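Local coordinates for protein galactose mutarotase related enzyme (Lactobacillus acidophilus, PDB 3DCD) that is of unknown function but probably binds carbohydrate and may act as a sugar isomerase, at residues T135-V140 with D267-Y272; H73-N78 with R102-F107. All coordinates share one frame; numbering follows the deposited sequence.

Contact 1 (T135-V140 with D267-Y272); sequences TMIFGV and DLEHKY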
# COMPACT_ATOMS: atom_id res chain seq x y z
N THR A 135 -18.25 -17.98 1.91
CA THR A 135 -17.27 -17.09 2.55
C THR A 135 -16.18 -16.71 1.55
O THR A 135 -15.59 -17.57 0.89
CB THR A 135 -16.70 -17.74 3.82
OG1 THR A 135 -17.76 -17.86 4.78
CG2 THR A 135 -15.59 -16.91 4.43
N MSE A 136 -15.95 -15.40 1.40
CA MSE A 136 -14.94 -14.87 0.51
C MSE A 136 -13.59 -14.78 1.24
O MSE A 136 -13.54 -14.42 2.40
CB MSE A 136 -15.37 -13.49 0.03
CG MSE A 136 -14.38 -12.80 -0.87
SE MSE A 136 -15.26 -11.26 -1.63
CE MSE A 136 -15.09 -10.10 -0.10
N ILE A 137 -12.51 -15.11 0.53
CA ILE A 137 -11.15 -15.11 1.10
C ILE A 137 -10.31 -14.13 0.27
O ILE A 137 -10.14 -14.35 -0.93
CB ILE A 137 -10.55 -16.54 1.13
CG1 ILE A 137 -11.48 -17.46 1.94
CG2 ILE A 137 -9.17 -16.52 1.81
CD1 ILE A 137 -11.32 -18.97 1.72
N PHE A 138 -9.84 -13.05 0.90
CA PHE A 138 -9.09 -11.98 0.23
C PHE A 138 -8.04 -11.30 1.12
O PHE A 138 -8.15 -11.27 2.37
CB PHE A 138 -10.03 -10.90 -0.31
CG PHE A 138 -10.63 -10.04 0.76
CD1 PHE A 138 -11.74 -10.49 1.48
CD2 PHE A 138 -10.06 -8.81 1.08
CE1 PHE A 138 -12.27 -9.71 2.50
CE2 PHE A 138 -10.58 -8.04 2.10
CZ PHE A 138 -11.69 -8.49 2.81
N GLY A 139 -7.04 -10.72 0.45
CA GLY A 139 -6.10 -9.80 1.06
C GLY A 139 -6.29 -8.44 0.38
O GLY A 139 -6.72 -8.37 -0.76
N VAL A 140 -6.02 -7.37 1.12
CA VAL A 140 -6.08 -6.00 0.58
C VAL A 140 -4.95 -5.17 1.22
O VAL A 140 -4.57 -5.43 2.36
CB VAL A 140 -7.49 -5.34 0.75
CG1 VAL A 140 -7.86 -5.13 2.23
CG2 VAL A 140 -7.59 -4.04 -0.06
N ASP A 267 -3.67 -24.04 -0.98
CA ASP A 267 -5.11 -24.01 -0.78
C ASP A 267 -5.53 -22.64 -0.22
O ASP A 267 -5.13 -22.26 0.88
CB ASP A 267 -5.54 -25.10 0.19
CG ASP A 267 -7.05 -25.22 0.32
OD1 ASP A 267 -7.79 -24.28 -0.03
OD2 ASP A 267 -7.49 -26.28 0.80
N LEU A 268 -6.34 -21.90 -0.98
CA LEU A 268 -6.79 -20.57 -0.53
C LEU A 268 -7.40 -20.59 0.87
O LEU A 268 -7.26 -19.64 1.65
CB LEU A 268 -7.79 -19.99 -1.53
CG LEU A 268 -8.32 -18.56 -1.34
CD1 LEU A 268 -7.20 -17.55 -1.50
CD2 LEU A 268 -9.40 -18.33 -2.37
N GLU A 269 -8.12 -21.67 1.19
CA GLU A 269 -8.73 -21.80 2.50
C GLU A 269 -7.72 -21.99 3.61
O GLU A 269 -8.06 -21.83 4.77
CB GLU A 269 -9.73 -22.96 2.51
CG GLU A 269 -10.96 -22.70 1.67
CD GLU A 269 -11.98 -23.81 1.81
OE1 GLU A 269 -11.89 -24.82 1.08
OE2 GLU A 269 -12.89 -23.66 2.65
N HIS A 270 -6.48 -22.35 3.28
CA HIS A 270 -5.42 -22.49 4.30
C HIS A 270 -4.40 -21.35 4.27
O HIS A 270 -3.46 -21.34 5.09
CB HIS A 270 -4.66 -23.80 4.13
CG HIS A 270 -5.51 -25.03 4.18
ND1 HIS A 270 -5.12 -26.22 3.61
CD2 HIS A 270 -6.73 -25.25 4.73
CE1 HIS A 270 -6.07 -27.12 3.80
NE2 HIS A 270 -7.05 -26.56 4.48
N LYS A 271 -4.56 -20.41 3.34
CA LYS A 271 -3.53 -19.38 3.12
C LYS A 271 -3.41 -18.41 4.30
O LYS A 271 -4.34 -17.67 4.60
CB LYS A 271 -3.78 -18.63 1.81
CG LYS A 271 -2.73 -17.54 1.48
CD LYS A 271 -3.07 -16.89 0.14
CE LYS A 271 -2.35 -15.53 -0.01
NZ LYS A 271 -0.85 -15.66 0.12
N TYR A 272 -2.26 -18.44 4.96
CA TYR A 272 -1.96 -17.55 6.09
C TYR A 272 -2.23 -16.08 5.82
O TYR A 272 -1.87 -15.54 4.75
CB TYR A 272 -0.50 -17.74 6.50
CG TYR A 272 -0.09 -16.75 7.57
CD1 TYR A 272 -0.44 -16.95 8.90
CD2 TYR A 272 0.64 -15.61 7.23
CE1 TYR A 272 -0.07 -16.03 9.88
CE2 TYR A 272 1.01 -14.69 8.21
CZ TYR A 272 0.64 -14.91 9.51
OH TYR A 272 1.02 -13.98 10.47

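Contact 2 (H73-N78 with R102-F107); sequences HGFARN and RKVYPF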
# COMPACT_ATOMS: atom_id res chain seq x y z
N HIS A 73 0.06 -9.28 -6.07
CA HIS A 73 -0.83 -8.16 -5.68
C HIS A 73 -2.22 -8.13 -6.34
O HIS A 73 -2.94 -7.14 -6.24
CB HIS A 73 -0.14 -6.80 -5.89
CG HIS A 73 1.13 -6.62 -5.11
ND1 HIS A 73 2.25 -6.01 -5.64
CD2 HIS A 73 1.45 -6.95 -3.84
CE1 HIS A 73 3.21 -5.98 -4.73
NE2 HIS A 73 2.75 -6.55 -3.63
N GLY A 74 -2.60 -9.23 -7.00
CA GLY A 74 -3.93 -9.39 -7.57
C GLY A 74 -4.20 -8.57 -8.81
O GLY A 74 -3.27 -8.20 -9.56
N PHE A 75 -5.48 -8.28 -9.03
CA PHE A 75 -5.88 -7.63 -10.29
C PHE A 75 -6.34 -6.18 -10.16
O PHE A 75 -6.52 -5.51 -11.19
CB PHE A 75 -6.97 -8.46 -11.02
CG PHE A 75 -8.18 -8.79 -10.17
CD1 PHE A 75 -9.06 -7.78 -9.76
CD2 PHE A 75 -8.44 -10.11 -9.78
CE1 PHE A 75 -10.17 -8.07 -8.97
CE2 PHE A 75 -9.55 -10.40 -8.99
CZ PHE A 75 -10.42 -9.38 -8.58
N ALA A 76 -6.53 -5.67 -8.94
CA ALA A 76 -7.09 -4.31 -8.77
C ALA A 76 -6.34 -3.23 -9.57
O ALA A 76 -6.95 -2.35 -10.18
CB ALA A 76 -7.18 -3.91 -7.28
N ARG A 77 -5.02 -3.31 -9.57
CA ARG A 77 -4.20 -2.25 -10.14
C ARG A 77 -4.27 -2.16 -11.67
O ARG A 77 -3.88 -1.15 -12.25
CB ARG A 77 -2.75 -2.36 -9.66
CG ARG A 77 -1.96 -3.50 -10.24
CD ARG A 77 -0.63 -3.52 -9.51
NE ARG A 77 0.32 -4.45 -10.10
CZ ARG A 77 0.23 -5.77 -10.00
NH1 ARG A 77 -0.78 -6.31 -9.33
NH2 ARG A 77 1.15 -6.53 -10.57
N ASN A 78 -4.80 -3.21 -12.29
CA ASN A 78 -4.98 -3.29 -13.74
C ASN A 78 -6.43 -3.13 -14.15
O ASN A 78 -6.76 -3.23 -15.33
CB ASN A 78 -4.44 -4.62 -14.26
CG ASN A 78 -2.94 -4.75 -14.07
OD1 ASN A 78 -2.23 -3.77 -14.14
ND2 ASN A 78 -2.46 -5.98 -13.82
N ARG A 102 -13.68 -13.21 -12.43
CA ARG A 102 -14.22 -14.48 -11.97
C ARG A 102 -13.41 -15.69 -12.47
O ARG A 102 -13.40 -16.74 -11.82
CB ARG A 102 -15.71 -14.61 -12.30
CG ARG A 102 -16.59 -13.76 -11.36
CD ARG A 102 -18.08 -14.09 -11.49
NE ARG A 102 -18.58 -13.95 -12.86
CZ ARG A 102 -19.03 -12.81 -13.38
NH1 ARG A 102 -19.07 -11.70 -12.66
NH2 ARG A 102 -19.45 -12.78 -14.64
N LYS A 103 -12.68 -15.50 -13.58
CA LYS A 103 -11.81 -16.53 -14.14
C LYS A 103 -10.59 -16.85 -13.27
O LYS A 103 -10.08 -17.98 -13.28
CB LYS A 103 -11.31 -16.09 -15.52
CG LYS A 103 -12.35 -16.15 -16.64
CD LYS A 103 -11.70 -15.64 -17.92
CE LYS A 103 -12.61 -15.75 -19.11
NZ LYS A 103 -11.98 -15.06 -20.26
N VAL A 104 -10.12 -15.85 -12.53
CA VAL A 104 -8.91 -15.96 -11.72
C VAL A 104 -9.23 -15.89 -10.23
O VAL A 104 -8.35 -16.05 -9.38
CB VAL A 104 -7.85 -14.85 -12.08
CG1 VAL A 104 -7.47 -14.92 -13.55
CG2 VAL A 104 -8.37 -13.45 -11.75
N TYR A 105 -10.50 -15.64 -9.91
CA TYR A 105 -10.92 -15.37 -8.54
C TYR A 105 -12.44 -15.61 -8.42
O TYR A 105 -13.24 -14.76 -8.82
CB TYR A 105 -10.52 -13.94 -8.15
CG TYR A 105 -10.74 -13.61 -6.69
CD1 TYR A 105 -9.97 -14.22 -5.69
CD2 TYR A 105 -11.74 -12.71 -6.30
CE1 TYR A 105 -10.19 -13.94 -4.34
CE2 TYR A 105 -11.97 -12.43 -4.95
CZ TYR A 105 -11.19 -13.04 -3.98
OH TYR A 105 -11.41 -12.77 -2.63
N PRO A 106 -12.84 -16.79 -7.89
CA PRO A 106 -14.21 -17.29 -8.06
C PRO A 106 -15.16 -16.71 -7.01
O PRO A 106 -15.85 -17.45 -6.30
CB PRO A 106 -14.05 -18.80 -7.87
CG PRO A 106 -12.91 -18.93 -6.92
CD PRO A 106 -12.02 -17.71 -7.08
N PHE A 107 -15.14 -15.38 -6.90
CA PHE A 107 -15.97 -14.67 -5.94
C PHE A 107 -16.64 -13.47 -6.56
O PHE A 107 -16.09 -12.82 -7.47
CB PHE A 107 -15.14 -14.24 -4.73
CG PHE A 107 -14.58 -15.39 -3.96
CD1 PHE A 107 -15.38 -16.13 -3.09
CD2 PHE A 107 -13.25 -15.77 -4.13
CE1 PHE A 107 -14.86 -17.21 -2.38
CE2 PHE A 107 -12.72 -16.85 -3.42
CZ PHE A 107 -13.52 -17.55 -2.54

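Contact 1 (T135-V140 with D267-Y272)
The side chains of I137 and L268 lie alongside one another, running in opposing directions, and their apolar flanks carry most of a small buried contact. CG2 of I137 packs against CG of L268 at 3.8 Å and lies 3.7 Å from O of L268, while CB of I137 faces the same leucine branch point. The torsion that sets CG of L268 anti to the backbone N (chi1 -176°) places this branch point against CB and CG2 of I137. The longer arm of I137 serves a second partner: CD1 meets CG of E269 at 3.7 Å, the two side chains crossing at about a right angle, so that only the aliphatic part of the glutamate is used. Cut back to an alanine, position I137 would probably leave a gap beside CG of L268, and CG of E269 without the methyl it rests on. The loop has its own polar bracing, for OD1 of D267 accepts from N of E269 at 2.9 Å, approached from above the carboxylate plane. Strand 60-63 and M274 add further packing around L268. What results is an Asx turn in the connection between strands 249-256 and 275-277, packed against I137 of strand 136-147 in a β-rich galactose mutarotase-like fold.

Contact 2 (H73-N78 with R102-F107)
The ring of F75 has CB of Y105 at its edge, in the ring plane, with 3.8 Å between CE2 of F75 and that CB; the ring of Y105, in turn, carries CD2 of F107 over one face, 3.4 Å above the plane and displaced toward the rim. In this galactose mutarotase-like β fold, the contact joins the loop between strands 66-69 and 82-87 to the last, weakly bonded turn of helix 99-104 and the turn that follows it. The side chains of F75 and Y105 run at about a right angle to each other, and it is the same corner, CE2 of F75, that comes 4.1 Å from CG of Y105. The neighbouring edge atom, CD2 of F75, touches CG2 of V104 at 3.9 Å, so one side of the phenylalanine spans two successive residues. The torsion of F75 sets CG between its backbone N and carbonyl carbon (chi1 54°), and from there the ring extends across to the helix end. P51 also packs against both F75 and Y105.

Beyond Y105 the chain bends in an inverse gamma turn centred on P106, closed by the bond from N of F107 to O of Y105 at 2.8 Å. On the other segment, the 3-10 turn that follows F75 is fastened by N of N78 donating to O of F75. The phenol end of Y105 points beyond the contact, where its OH is hydrogen-bonded to O of I137.

Overall arrangement
Both contacts are small and apolar across their segments, a worked example of how loops are fitted to a β framework by a few well-placed side chains. Contact 1 is buried, its side-chain contacts made through aliphatic carbons, and presses a loop onto strand 136-147; contact 2 is partly buried, relies on aromatic rings, and joins a loop to a helix end without using a strand. Their centres lie 13 Å apart, on the same side of the chain's centre, and the hydroxyl of Y105 is the polar link between them, packing also near CB of F138 and CG of M136. Strand 60-63 borders both, touching L268 in one and Y105 in the other.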